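Local coordinates for protein L-Ala-D/L-Glu Epimerase (Escherichia coli, PDB 1JPD) that belongs to the enolase superfamily and pairs an N-terminal capping domain with a C-terminal domain of the TIM-barrel type, at residues 40-45 with 102-107; 284-289 with 299-304; 158-163 with 190-195; 51-56 with 180-185. All blocks are in the same frame, centred on the assembly; numbering follows the deposited sequence.

Contact 1: 40-45 with 102-107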
loop_
_atom_site.group_PDB
_atom_site.type_symbol
_atom_site.label_atom_id
_atom_site.label_comp_id
_atom_site.label_asym_id
_atom_site.label_seq_id
_atom_site.Cartn_x
_atom_site.Cartn_y
_atom_site.Cartn_z
ATOM N N GLU A 40 -11.148 -26.091 11.697
ATOM C CA GLU A 40 -11.466 -26.700 12.983
ATOM C C GLU A 40 -10.769 -26.066 14.188
ATOM O O GLU A 40 -9.629 -26.400 14.522
ATOM C CB GLU A 40 -11.184 -28.207 12.945
ATOM C CG GLU A 40 -9.719 -28.583 12.822
ATOM C CD GLU A 40 -9.508 -30.056 12.536
ATOM O OE1 GLU A 40 -9.761 -30.886 13.440
ATOM O OE2 GLU A 40 -9.093 -30.381 11.400
ATOM N N GLY A 41 -11.474 -25.146 14.840
ATOM C CA GLY A 41 -10.933 -24.493 16.014
ATOM C C GLY A 41 -10.081 -23.311 15.661
ATOM O O GLY A 41 -10.204 -22.247 16.261
ATOM N N ILE A 42 -9.219 -23.496 14.673
ATOM C CA ILE A 42 -8.342 -22.423 14.247
ATOM C C ILE A 42 -9.038 -21.558 13.209
ATOM O O ILE A 42 -9.589 -22.070 12.238
ATOM C CB ILE A 42 -7.045 -22.982 13.641
ATOM C CG1 ILE A 42 -6.500 -24.103 14.531
ATOM C CG2 ILE A 42 -6.003 -21.871 13.501
ATOM C CD1 ILE A 42 -6.218 -23.687 15.962
ATOM N N LYS A 43 -9.020 -20.247 13.427
ATOM C CA LYS A 43 -9.647 -19.308 12.506
ATOM C C LYS A 43 -8.617 -18.493 11.734
ATOM O O LYS A 43 -7.628 -18.034 12.299
ATOM C CB LYS A 43 -10.573 -18.349 13.264
ATOM C CG LYS A 43 -11.842 -18.987 13.813
ATOM C CD LYS A 43 -12.769 -17.950 14.452
ATOM C CE LYS A 43 -14.066 -18.587 14.962
ATOM N NZ LYS A 43 -15.043 -17.591 15.501
ATOM N N GLY A 44 -8.852 -18.319 10.438
ATOM C CA GLY A 44 -7.955 -17.526 9.616
ATOM C C GLY A 44 -8.742 -16.324 9.127
ATOM O O GLY A 44 -9.818 -16.482 8.546
ATOM N N THR A 45 -8.236 -15.121 9.369
ATOM C CA THR A 45 -8.959 -13.936 8.934
ATOM C C THR A 45 -8.187 -13.079 7.951
ATOM O O THR A 45 -7.032 -12.728 8.179
ATOM C CB THR A 45 -9.377 -13.081 10.131
ATOM O OG1 THR A 45 -10.216 -13.863 10.991
ATOM C CG2 THR A 45 -10.149 -11.856 9.662
ATOM N N ALA A 102 -2.692 -20.559 8.130
ATOM C CA ALA A 102 -1.494 -21.386 8.086
ATOM C C ALA A 102 -0.513 -21.057 9.220
ATOM O O ALA A 102 0.300 -21.897 9.610
ATOM C CB ALA A 102 -0.805 -21.235 6.728
ATOM N N ALA A 103 -0.588 -19.844 9.755
ATOM C CA ALA A 103 0.312 -19.453 10.832
ATOM C C ALA A 103 -0.255 -19.829 12.191
ATOM O O ALA A 103 0.483 -20.249 13.078
ATOM C CB ALA A 103 0.580 -17.960 10.780
ATOM N N ARG A 104 -1.563 -19.670 12.357
ATOM C CA ARG A 104 -2.200 -20.010 13.620
ATOM C C ARG A 104 -2.181 -21.517 13.824
ATOM O O ARG A 104 -2.102 -21.992 14.956
ATOM C CB ARG A 104 -3.639 -19.499 13.653
ATOM C CG ARG A 104 -3.759 -18.006 13.869
ATOM C CD ARG A 104 -5.145 -17.518 13.486
ATOM N NE ARG A 104 -5.327 -16.102 13.776
ATOM C CZ ARG A 104 -5.400 -15.602 15.004
ATOM N NH1 ARG A 104 -5.311 -16.409 16.048
ATOM N NH2 ARG A 104 -5.553 -14.300 15.188
ATOM N N ARG A 105 -2.250 -22.267 12.725
ATOM C CA ARG A 105 -2.227 -23.723 12.800
ATOM C C ARG A 105 -0.832 -24.233 13.137
ATOM O O ARG A 105 -0.586 -25.436 13.132
ATOM C CB ARG A 105 -2.697 -24.346 11.484
ATOM C CG ARG A 105 -4.199 -24.345 11.319
ATOM C CD ARG A 105 -4.636 -24.869 9.953
ATOM N NE ARG A 105 -4.470 -26.313 9.805
ATOM C CZ ARG A 105 -3.323 -26.914 9.509
ATOM N NH1 ARG A 105 -2.220 -26.200 9.322
ATOM N NH2 ARG A 105 -3.283 -28.234 9.391
ATOM N N GLN A 106 0.080 -23.313 13.421
ATOM C CA GLN A 106 1.438 -23.676 13.784
ATOM C C GLN A 106 1.833 -22.840 14.983
ATOM O O GLN A 106 2.996 -22.815 15.392
ATOM C CB GLN A 106 2.394 -23.418 12.629
ATOM C CG GLN A 106 2.014 -24.153 11.374
ATOM C CD GLN A 106 3.173 -24.290 10.416
ATOM O OE1 GLN A 106 2.986 -24.607 9.240
ATOM N NE2 GLN A 106 4.385 -24.063 10.917
ATOM N N GLN A 107 0.844 -22.150 15.536
ATOM C CA GLN A 107 1.049 -21.310 16.699
ATOM C C GLN A 107 2.276 -20.414 16.534
ATOM O O GLN A 107 3.175 -20.410 17.377
ATOM C CB GLN A 107 1.184 -22.196 17.936
ATOM C CG GLN A 107 0.023 -23.173 18.088
ATOM C CD GLN A 107 0.213 -24.146 19.233
ATOM O OE1 GLN A 107 0.300 -23.748 20.396
ATOM N NE2 GLN A 107 0.280 -25.435 18.908
#

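Contact 2: 284-289 with 299-304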
loop_
_atom_site.group_PDB
_atom_site.type_symbol
_atom_site.label_atom_id
_atom_site.label_comp_id
_atom_site.label_asym_id
_atom_site.label_seq_id
_atom_site.Cartn_x
_atom_site.Cartn_y
_atom_site.Cartn_z
ATOM N N ARG A 284 -5.867 -5.154 10.523
ATOM C CA ARG A 284 -5.794 -6.482 9.930
ATOM C C ARG A 284 -5.034 -6.490 8.614
ATOM O O ARG A 284 -4.242 -7.391 8.356
ATOM C CB ARG A 284 -7.202 -7.053 9.718
ATOM C CG ARG A 284 -7.856 -7.603 10.992
ATOM C CD ARG A 284 -9.245 -8.162 10.712
ATOM N NE ARG A 284 -10.084 -7.151 10.079
ATOM C CZ ARG A 284 -11.381 -6.995 10.307
ATOM N NH1 ARG A 284 -12.009 -7.796 11.158
ATOM N NH2 ARG A 284 -12.043 -6.013 9.708
ATOM N N ALA A 285 -5.264 -5.478 7.786
ATOM C CA ALA A 285 -4.598 -5.402 6.490
ATOM C C ALA A 285 -3.128 -5.013 6.599
ATOM O O ALA A 285 -2.306 -5.476 5.814
ATOM C CB ALA A 285 -5.336 -4.426 5.570
ATOM N N ILE A 286 -2.794 -4.162 7.565
ATOM C CA ILE A 286 -1.407 -3.755 7.732
ATOM C C ILE A 286 -0.606 -4.966 8.209
ATOM O O ILE A 286 0.441 -5.289 7.641
ATOM C CB ILE A 286 -1.274 -2.600 8.747
ATOM C CG1 ILE A 286 -2.164 -1.432 8.325
ATOM C CG2 ILE A 286 0.161 -2.116 8.797
ATOM C CD1 ILE A 286 -1.874 -0.927 6.907
ATOM N N SER A 287 -1.114 -5.645 9.240
ATOM C CA SER A 287 -0.455 -6.834 9.784
ATOM C C SER A 287 -0.117 -7.812 8.669
ATOM O O SER A 287 0.971 -8.376 8.644
ATOM C CB SER A 287 -1.357 -7.550 10.797
ATOM O OG SER A 287 -1.650 -6.730 11.916
ATOM N N ALA A 288 -1.057 -8.009 7.750
ATOM C CA ALA A 288 -0.858 -8.932 6.637
ATOM C C ALA A 288 0.251 -8.488 5.683
ATOM O O ALA A 288 0.814 -9.309 4.961
ATOM C CB ALA A 288 -2.175 -9.117 5.867
ATOM N N ALA A 289 0.569 -7.197 5.687
ATOM C CA ALA A 289 1.607 -6.664 4.809
ATOM C C ALA A 289 2.995 -6.580 5.450
ATOM O O ALA A 289 4.010 -6.588 4.747
ATOM C CB ALA A 289 1.197 -5.294 4.309
ATOM N N ALA A 299 7.865 2.856 3.883
ATOM C CA ALA A 299 6.679 2.140 4.316
ATOM C C ALA A 299 5.561 3.154 4.519
ATOM O O ALA A 299 5.692 4.077 5.323
ATOM C CB ALA A 299 6.947 1.399 5.616
ATOM N N ASP A 300 4.477 2.995 3.770
ATOM C CA ASP A 300 3.324 3.878 3.899
ATOM C C ASP A 300 2.190 2.961 4.363
ATOM O O ASP A 300 1.389 2.479 3.553
ATOM C CB ASP A 300 3.002 4.524 2.548
ATOM C CG ASP A 300 1.923 5.585 2.654
ATOM O OD1 ASP A 300 1.536 5.928 3.791
ATOM O OD2 ASP A 300 1.461 6.087 1.603
ATOM N N LEU A 301 2.138 2.715 5.674
ATOM C CA LEU A 301 1.146 1.810 6.248
ATOM C C LEU A 301 0.189 2.412 7.265
ATOM O O LEU A 301 -0.447 1.669 8.012
ATOM C CB LEU A 301 1.857 0.633 6.919
ATOM C CG LEU A 301 2.904 -0.151 6.125
ATOM C CD1 LEU A 301 3.711 -1.037 7.074
ATOM C CD2 LEU A 301 2.214 -0.983 5.053
ATOM N N ASP A 302 0.054 3.732 7.306
ATOM C CA ASP A 302 -0.828 4.316 8.307
ATOM C C ASP A 302 -2.317 4.352 7.952
ATOM O O ASP A 302 -3.091 5.075 8.572
ATOM C CB ASP A 302 -0.331 5.721 8.716
ATOM C CG ASP A 302 -0.573 6.785 7.651
ATOM O OD1 ASP A 302 -0.261 7.961 7.936
ATOM O OD2 ASP A 302 -1.068 6.459 6.548
ATOM N N GLY A 303 -2.725 3.557 6.972
ATOM C CA GLY A 303 -4.129 3.529 6.599
ATOM C C GLY A 303 -5.081 3.500 7.790
ATOM O O GLY A 303 -6.032 4.278 7.839
ATOM N N PRO A 304 -4.854 2.620 8.774
ATOM C CA PRO A 304 -5.751 2.566 9.931
ATOM C C PRO A 304 -5.967 3.885 10.677
ATOM O O PRO A 304 -7.053 4.116 11.202
ATOM C CB PRO A 304 -5.101 1.510 10.826
ATOM C CG PRO A 304 -4.462 0.582 9.831
ATOM C CD PRO A 304 -3.836 1.556 8.848
#

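Contact 3: 158-163 with 190-195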
loop_
_atom_site.group_PDB
_atom_site.type_symbol
_atom_site.label_atom_id
_atom_site.label_comp_id
_atom_site.label_asym_id
_atom_site.label_seq_id
_atom_site.Cartn_x
_atom_site.Cartn_y
_atom_site.Cartn_z
ATOM N N HIS A 158 -0.842 22.475 -9.181
ATOM C CA HIS A 158 -0.639 23.876 -8.848
ATOM C C HIS A 158 0.481 24.205 -7.877
ATOM O O HIS A 158 0.865 23.390 -7.040
ATOM C CB HIS A 158 -1.948 24.458 -8.324
ATOM C CG HIS A 158 -3.074 24.354 -9.301
ATOM N ND1 HIS A 158 -3.157 25.148 -10.425
ATOM C CD2 HIS A 158 -4.122 23.500 -9.363
ATOM C CE1 HIS A 158 -4.209 24.787 -11.138
ATOM N NE2 HIS A 158 -4.810 23.787 -10.516
ATOM N N LEU A 159 0.996 25.423 -8.017
ATOM C CA LEU A 159 2.060 25.951 -7.177
ATOM C C LEU A 159 3.103 24.922 -6.746
ATOM O O LEU A 159 3.488 24.880 -5.580
ATOM C CB LEU A 159 1.448 26.600 -5.937
ATOM C CG LEU A 159 0.375 27.656 -6.200
ATOM C CD1 LEU A 159 -0.170 28.165 -4.882
ATOM C CD2 LEU A 159 0.956 28.795 -7.012
ATOM N N ILE A 160 3.574 24.107 -7.681
ATOM C CA ILE A 160 4.563 23.093 -7.351
ATOM C C ILE A 160 5.856 23.654 -6.765
ATOM O O ILE A 160 6.394 23.101 -5.809
ATOM C CB ILE A 160 4.915 22.236 -8.578
ATOM C CG1 ILE A 160 3.667 21.487 -9.043
ATOM C CG2 ILE A 160 6.040 21.265 -8.246
ATOM C CD1 ILE A 160 2.927 20.775 -7.919
ATOM N N SER A 161 6.358 24.749 -7.318
ATOM C CA SER A 161 7.606 25.300 -6.810
ATOM C C SER A 161 7.507 25.920 -5.425
ATOM O O SER A 161 8.218 25.493 -4.512
ATOM C CB SER A 161 8.198 26.310 -7.795
ATOM O OG SER A 161 8.683 25.649 -8.951
ATOM N N GLU A 162 6.635 26.910 -5.244
ATOM C CA GLU A 162 6.556 27.527 -3.929
ATOM C C GLU A 162 6.205 26.531 -2.822
ATOM O O GLU A 162 6.826 26.552 -1.758
ATOM C CB GLU A 162 5.583 28.709 -3.905
ATOM C CG GLU A 162 5.812 29.578 -2.674
ATOM C CD GLU A 162 5.112 30.916 -2.726
ATOM O OE1 GLU A 162 4.510 31.243 -3.771
ATOM O OE2 GLU A 162 5.174 31.649 -1.713
ATOM N N ARG A 163 5.237 25.653 -3.064
ATOM C CA ARG A 163 4.859 24.660 -2.057
ATOM C C ARG A 163 6.067 23.845 -1.587
ATOM O O ARG A 163 6.363 23.797 -0.390
ATOM C CB ARG A 163 3.778 23.711 -2.602
ATOM C CG ARG A 163 2.394 24.325 -2.669
ATOM C CD ARG A 163 1.394 23.453 -3.419
ATOM N NE ARG A 163 0.034 23.977 -3.272
ATOM C CZ ARG A 163 -1.035 23.522 -3.920
ATOM N NH1 ARG A 163 -0.926 22.519 -4.786
ATOM N NH2 ARG A 163 -2.222 24.066 -3.685
ATOM N N ALA A 190 10.075 17.206 -16.620
ATOM C CA ALA A 190 11.508 17.139 -16.334
ATOM C C ALA A 190 11.977 18.281 -15.437
ATOM O O ALA A 190 12.642 18.052 -14.426
ATOM C CB ALA A 190 12.297 17.137 -17.631
ATOM N N ALA A 191 11.652 19.510 -15.807
ATOM C CA ALA A 191 12.044 20.653 -14.997
ATOM C C ALA A 191 11.537 20.510 -13.550
ATOM O O ALA A 191 12.224 20.900 -12.594
ATOM C CB ALA A 191 11.504 21.920 -15.632
ATOM N N ARG A 192 10.329 19.954 -13.413
ATOM C CA ARG A 192 9.719 19.745 -12.103
ATOM C C ARG A 192 10.489 18.730 -11.319
ATOM O O ARG A 192 10.792 18.970 -10.153
ATOM C CB ARG A 192 8.262 19.290 -12.193
ATOM C CG ARG A 192 7.326 20.433 -12.456
ATOM C CD ARG A 192 5.901 19.936 -12.549
ATOM N NE ARG A 192 4.940 21.019 -12.736
ATOM C CZ ARG A 192 3.618 20.868 -12.681
ATOM N NH1 ARG A 192 3.083 19.674 -12.443
ATOM N NH2 ARG A 192 2.826 21.918 -12.855
ATOM N N CYS A 193 10.803 17.597 -11.942
ATOM C CA CYS A 193 11.571 16.580 -11.239
ATOM C C CYS A 193 12.890 17.213 -10.831
ATOM O O CYS A 193 13.401 16.951 -9.744
ATOM C CB CYS A 193 11.833 15.357 -12.123
ATOM S SG CYS A 193 10.366 14.423 -12.586
ATOM N N GLN A 194 13.423 18.076 -11.692
ATOM C CA GLN A 194 14.692 18.734 -11.404
ATOM C C GLN A 194 14.601 19.608 -10.160
ATOM O O GLN A 194 15.541 19.671 -9.375
ATOM C CB GLN A 194 15.157 19.574 -12.593
ATOM C CG GLN A 194 16.631 19.942 -12.487
ATOM C CD GLN A 194 17.512 18.710 -12.340
ATOM O OE1 GLN A 194 17.557 17.856 -13.233
ATOM N NE2 GLN A 194 18.208 18.606 -11.208
ATOM N N LEU A 195 13.469 20.283 -9.983
ATOM C CA LEU A 195 13.267 21.113 -8.802
ATOM C C LEU A 195 13.179 20.235 -7.555
ATOM O O LEU A 195 13.727 20.580 -6.516
ATOM C CB LEU A 195 11.982 21.922 -8.921
ATOM C CG LEU A 195 11.645 22.637 -7.615
ATOM C CD1 LEU A 195 12.785 23.590 -7.262
ATOM C CD2 LEU A 195 10.339 23.389 -7.750
#

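Contact 4: 51-56 with 180-185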
loop_
_atom_site.group_PDB
_atom_site.type_symbol
_atom_site.label_atom_id
_atom_site.label_comp_id
_atom_site.label_asym_id
_atom_site.label_seq_id
_atom_site.Cartn_x
_atom_site.Cartn_y
_atom_site.Cartn_z
ATOM N N TYR A 51 -10.913 -1.886 -4.667
ATOM C CA TYR A 51 -10.313 -0.707 -5.298
ATOM C C TYR A 51 -11.200 -0.158 -6.405
ATOM O O TYR A 51 -11.213 -0.690 -7.518
ATOM C CB TYR A 51 -8.929 -1.077 -5.871
ATOM C CG TYR A 51 -7.969 0.085 -6.055
ATOM C CD1 TYR A 51 -8.263 1.351 -5.552
ATOM C CD2 TYR A 51 -6.747 -0.094 -6.703
ATOM C CE1 TYR A 51 -7.362 2.410 -5.689
ATOM C CE2 TYR A 51 -5.839 0.958 -6.846
ATOM C CZ TYR A 51 -6.155 2.204 -6.335
ATOM O OH TYR A 51 -5.269 3.249 -6.453
ATOM N N PRO A 52 -11.956 0.916 -6.116
ATOM C CA PRO A 52 -12.845 1.511 -7.120
ATOM C C PRO A 52 -12.147 1.740 -8.461
ATOM O O PRO A 52 -12.627 1.289 -9.507
ATOM C CB PRO A 52 -13.290 2.819 -6.460
ATOM C CG PRO A 52 -13.315 2.462 -5.002
ATOM C CD PRO A 52 -12.021 1.667 -4.847
ATOM N N ARG A 53 -10.997 2.412 -8.417
ATOM C CA ARG A 53 -10.250 2.717 -9.634
ATOM C C ARG A 53 -9.899 1.520 -10.530
ATOM O O ARG A 53 -9.397 1.709 -11.638
ATOM C CB ARG A 53 -8.966 3.488 -9.296
ATOM C CG ARG A 53 -8.339 4.133 -10.525
ATOM C CD ARG A 53 -6.999 4.756 -10.220
ATOM N NE ARG A 53 -6.331 5.259 -11.421
ATOM C CZ ARG A 53 -6.304 4.626 -12.590
ATOM N NH1 ARG A 53 -6.923 3.463 -12.744
ATOM N NH2 ARG A 53 -5.621 5.138 -13.601
ATOM N N TYR A 54 -10.172 0.300 -10.074
ATOM C CA TYR A 54 -9.868 -0.892 -10.868
ATOM C C TYR A 54 -11.107 -1.740 -11.136
ATOM O O TYR A 54 -11.009 -2.923 -11.479
ATOM C CB TYR A 54 -8.815 -1.756 -10.171
ATOM C CG TYR A 54 -7.413 -1.166 -10.145
ATOM C CD1 TYR A 54 -6.394 -1.759 -9.388
ATOM C CD2 TYR A 54 -7.096 -0.034 -10.893
ATOM C CE1 TYR A 54 -5.105 -1.231 -9.382
ATOM C CE2 TYR A 54 -5.809 0.499 -10.891
ATOM C CZ TYR A 54 -4.820 -0.102 -10.137
ATOM O OH TYR A 54 -3.540 0.415 -10.156
ATOM N N GLY A 55 -12.276 -1.130 -10.965
ATOM C CA GLY A 55 -13.527 -1.823 -11.227
ATOM C C GLY A 55 -13.988 -2.813 -10.171
ATOM O O GLY A 55 -14.502 -3.892 -10.506
ATOM N N GLU A 56 -13.821 -2.461 -8.901
ATOM C CA GLU A 56 -14.251 -3.340 -7.826
ATOM C C GLU A 56 -15.135 -2.554 -6.868
ATOM O O GLU A 56 -14.944 -1.362 -6.646
ATOM C CB GLU A 56 -13.061 -3.862 -7.044
ATOM C CG GLU A 56 -11.990 -4.557 -7.847
ATOM C CD GLU A 56 -10.827 -4.995 -6.960
ATOM O OE1 GLU A 56 -10.433 -4.207 -6.062
ATOM O OE2 GLU A 56 -10.308 -6.114 -7.170
ATOM N N ALA A 180 2.269 12.879 -6.581
ATOM C CA ALA A 180 1.590 13.776 -7.509
ATOM C C ALA A 180 0.265 13.153 -7.941
ATOM O O ALA A 180 -0.529 13.767 -8.659
ATOM C CB ALA A 180 2.479 14.057 -8.721
ATOM N N ASN A 181 0.056 11.913 -7.509
ATOM C CA ASN A 181 -1.179 11.180 -7.767
ATOM C C ASN A 181 -1.813 11.353 -9.168
ATOM O O ASN A 181 -2.982 11.724 -9.289
ATOM C CB ASN A 181 -2.190 11.579 -6.683
ATOM C CG ASN A 181 -3.373 10.633 -6.600
ATOM O OD1 ASN A 181 -4.510 11.077 -6.403
ATOM N ND2 ASN A 181 -3.115 9.319 -6.735
ATOM N N GLU A 182 -1.043 11.088 -10.219
ATOM C CA GLU A 182 -1.529 11.193 -11.598
ATOM C C GLU A 182 -2.037 12.569 -12.060
ATOM O O GLU A 182 -2.721 12.660 -13.082
ATOM C CB GLU A 182 -2.637 10.156 -11.840
ATOM C CG GLU A 182 -2.198 8.719 -11.681
ATOM C CD GLU A 182 -3.276 7.720 -12.060
ATOM O OE1 GLU A 182 -4.303 7.633 -11.356
ATOM O OE2 GLU A 182 -3.094 7.012 -13.070
ATOM N N SER A 183 -1.696 13.640 -11.352
ATOM C CA SER A 183 -2.192 14.958 -11.748
ATOM C C SER A 183 -1.234 15.787 -12.603
ATOM O O SER A 183 -1.627 16.824 -13.144
ATOM C CB SER A 183 -2.583 15.765 -10.507
ATOM O OG SER A 183 -1.445 16.052 -9.714
ATOM N N TRP A 184 0.013 15.340 -12.733
ATOM C CA TRP A 184 0.998 16.081 -13.519
ATOM C C TRP A 184 0.945 15.736 -15.000
ATOM O O TRP A 184 0.299 14.768 -15.394
ATOM C CB TRP A 184 2.401 15.820 -12.971
ATOM C CG TRP A 184 2.661 16.492 -11.649
ATOM C CD1 TRP A 184 1.737 17.066 -10.817
ATOM C CD2 TRP A 184 3.926 16.612 -10.982
ATOM N NE1 TRP A 184 2.347 17.529 -9.676
ATOM C CE2 TRP A 184 3.688 17.264 -9.749
ATOM C CE3 TRP A 184 5.236 16.227 -11.303
ATOM C CZ2 TRP A 184 4.710 17.541 -8.840
ATOM C CZ3 TRP A 184 6.251 16.503 -10.397
ATOM C CH2 TRP A 184 5.981 17.152 -9.180
ATOM N N ARG A 185 1.624 16.528 -15.824
ATOM C CA ARG A 185 1.630 16.278 -17.262
ATOM C C ARG A 185 3.032 16.173 -17.857
ATOM O O ARG A 185 4.023 16.548 -17.220
ATOM C CB ARG A 185 0.823 17.364 -17.983
ATOM C CG ARG A 185 -0.678 17.324 -17.676
ATOM C CD ARG A 185 -1.350 16.047 -18.220
ATOM N NE ARG A 185 -2.762 15.965 -17.841
ATOM C CZ ARG A 185 -3.223 15.361 -16.743
ATOM N NH1 ARG A 185 -2.389 14.764 -15.902
ATOM N NH2 ARG A 185 -4.521 15.382 -16.469
#

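Contact 1: 40-45 with 102-107
Ile42 turns its CG2 branch anti to its own backbone N, with CG1 beside that N (chi1 -45°), and this sets the CG2 methyl against both Arg104 and Arg105. CG2 of Ile42 lies 3.4 Å from CB of Arg104, at the root of that side chain. The same methyl is also 3.8 Å from CG of Arg105, whose chain crosses Ile42 at about a right angle and then bends at chi3 (72°). CB of Ile42 also lies 3.9 Å from CG of Arg105, so both arginines offer Ile42 their aliphatic roots rather than their charged ends. Arg104 stays extended from CG to NE, and its NE lies near O of Lys43 without a hydrogen bond; how closely the chain approaches this carbonyl is doubtful. NE instead has a weak, long ion pair with OD1 of Asp100. NZ of Lys43 forms a salt bridge with Glu36. The arginines sit where helix 89-104 stops: Gln107, with positive phi, is the C-prime residue of a Schellman motif, its N bonded to O of Arg104 at 3.0 Å and the N of Gln108 to O of Ala103. Strand 42-48, an outer strand of the antiparallel three-stranded sheet, pairs with strand 29-39 through Gly44 and Leu37. Asp100 also accepts the backbone N of Thr45, joining this strand to helix 89-104, while Ala102 and Ala103 pack on Leu113 of helix 110-114.

Contact 2: 284-289 with 299-304
Ile286 projects from its helix toward Leu301 and Pro304 and gives each of them a different branch. Its CG1 arm and the proline ring reach toward each other, CG1 of Ile286 coming to 3.4 Å from CG and 3.5 Å from CD of Pro304. The CG2 methyl, anti to the backbone N (CG1 at chi1 -55°), meets the leucine instead: CG2 of Ile286 is 3.7 Å from CB of Leu301, and the two side chains run obliquely across one another. CD1 of Ile286 touches both partners, 3.7 Å from CD of Pro304 and against the carbonyl O of Leu301. One turn further along the helix, CB of Ala289 touches CD2 of Leu301 more loosely, at 4.5 Å. All four residues are buried, and the contact between them is apolar. Leu315 and Cys281 pack on Ile286 from neighbouring loops, and Asp310 lies against Pro304. The contact joins helix 283-289 to the loop that leaves strand 298-299 of the barrel, with Leu301 resting on Leu276 of strand 273-276. At the start of the helix, Arg284 and Ala285 pack on strand 42-48 of the N-terminal domain.

Contact 3: 158-163 with 190-195
Ile160 is the first residue of the helix on this side to reach across, placing its CG1 over one face of the guanidinium of Arg192. CG1 stands 3.7 Å above the guanidinium plane and over its centre, so that CG1 of Ile160 is 3.9 Å from each of NE, NH1 and NH2 of Arg192. The two side chains meet at about a right angle. The Arg192 chain sets out along the side of its helix and, extended from CG to NE (chi2 180°), brings its flat group under the isoleucine. Beyond Ile160 the guanidinium has polar company of its own: NH1 donates to Asn157, and Trp184 gives it a cation-pi partner. Next in sequence, Ser161 takes up the end of Leu195. With CG anti to the backbone N (chi1 172°) and chi2 near 60°, CD2 of Leu195 comes alongside the serine, where it lies 3.5 Å from CA and 3.6 Å from CB of Ser161. The same methyl is in looser touch with the backbone, 4.4 Å from O of Ile160. Further on, N of Arg163 bonds to O of Leu159, the N-cap residue, and NH1 of Arg163 forms a salt bridge with Asp156. Helices 160-170 and 189-198 follow the adjacent parallel strands 150-154 and 175-179, and their side-by-side packing on the outside of the strands is that of successive beta-alpha units in a TIM-type barrel.

Contact 4: 51-56 with 180-185
Arg53 and Glu182 approach from opposite directions and meet side-on in a two-bond salt bridge. Arg53 has CG anti to its backbone N (chi1 -165°) and a chain extended to NE, long enough to bridge the 12.3 Å between the CA atoms of Arg53 and Glu182, the nearest pair. NE of Arg53 donates to OE1 of Glu182 at 3.1 Å, close to the guanidinium plane and nearly straight (161°). NH2 of Arg53 reaches OE2 of Glu182 at 3.2 Å, tilted further from that plane. Both oxygens use their syn lone pairs, and the two flat groups are nearly coplanar, 29° apart, so the pair of bonds limits rotation of either end. The bridge joins a loop of the N-terminal domain to the loop after barrel strand 175-179; in the enolase superfamily such capping loops close over that end of the barrel, where the active site lies. Glu182, extended beyond CG, stands on a type I' turn from Ala180 to Ser183. O of Ala180 takes both N and OG of Ser183. OE2 of Glu182 also accepts the backbone N of Ala210.

From the N terminus, the chain passes 40-45 and 51-56 before returning at 102-107 to close contact 1, a loop inside the N-terminal domain. Contact 4, opened at 51-56, stays open into the barrel and closes only at 180-185, so it crosses contact 1 and joins the two domains. Contact 3 opens at 158-163, before that closure, and ends at 190-195; it crosses contact 4 and touches it through Trp184, which packs on Arg192 and Ile160. Contact 2 comes last, a short loop in series with the others. Thr45 of contact 1 packs on Arg284 of contact 2, a second link between the domains, whereas contacts 1 and 3 lie about 50 Å apart between centres.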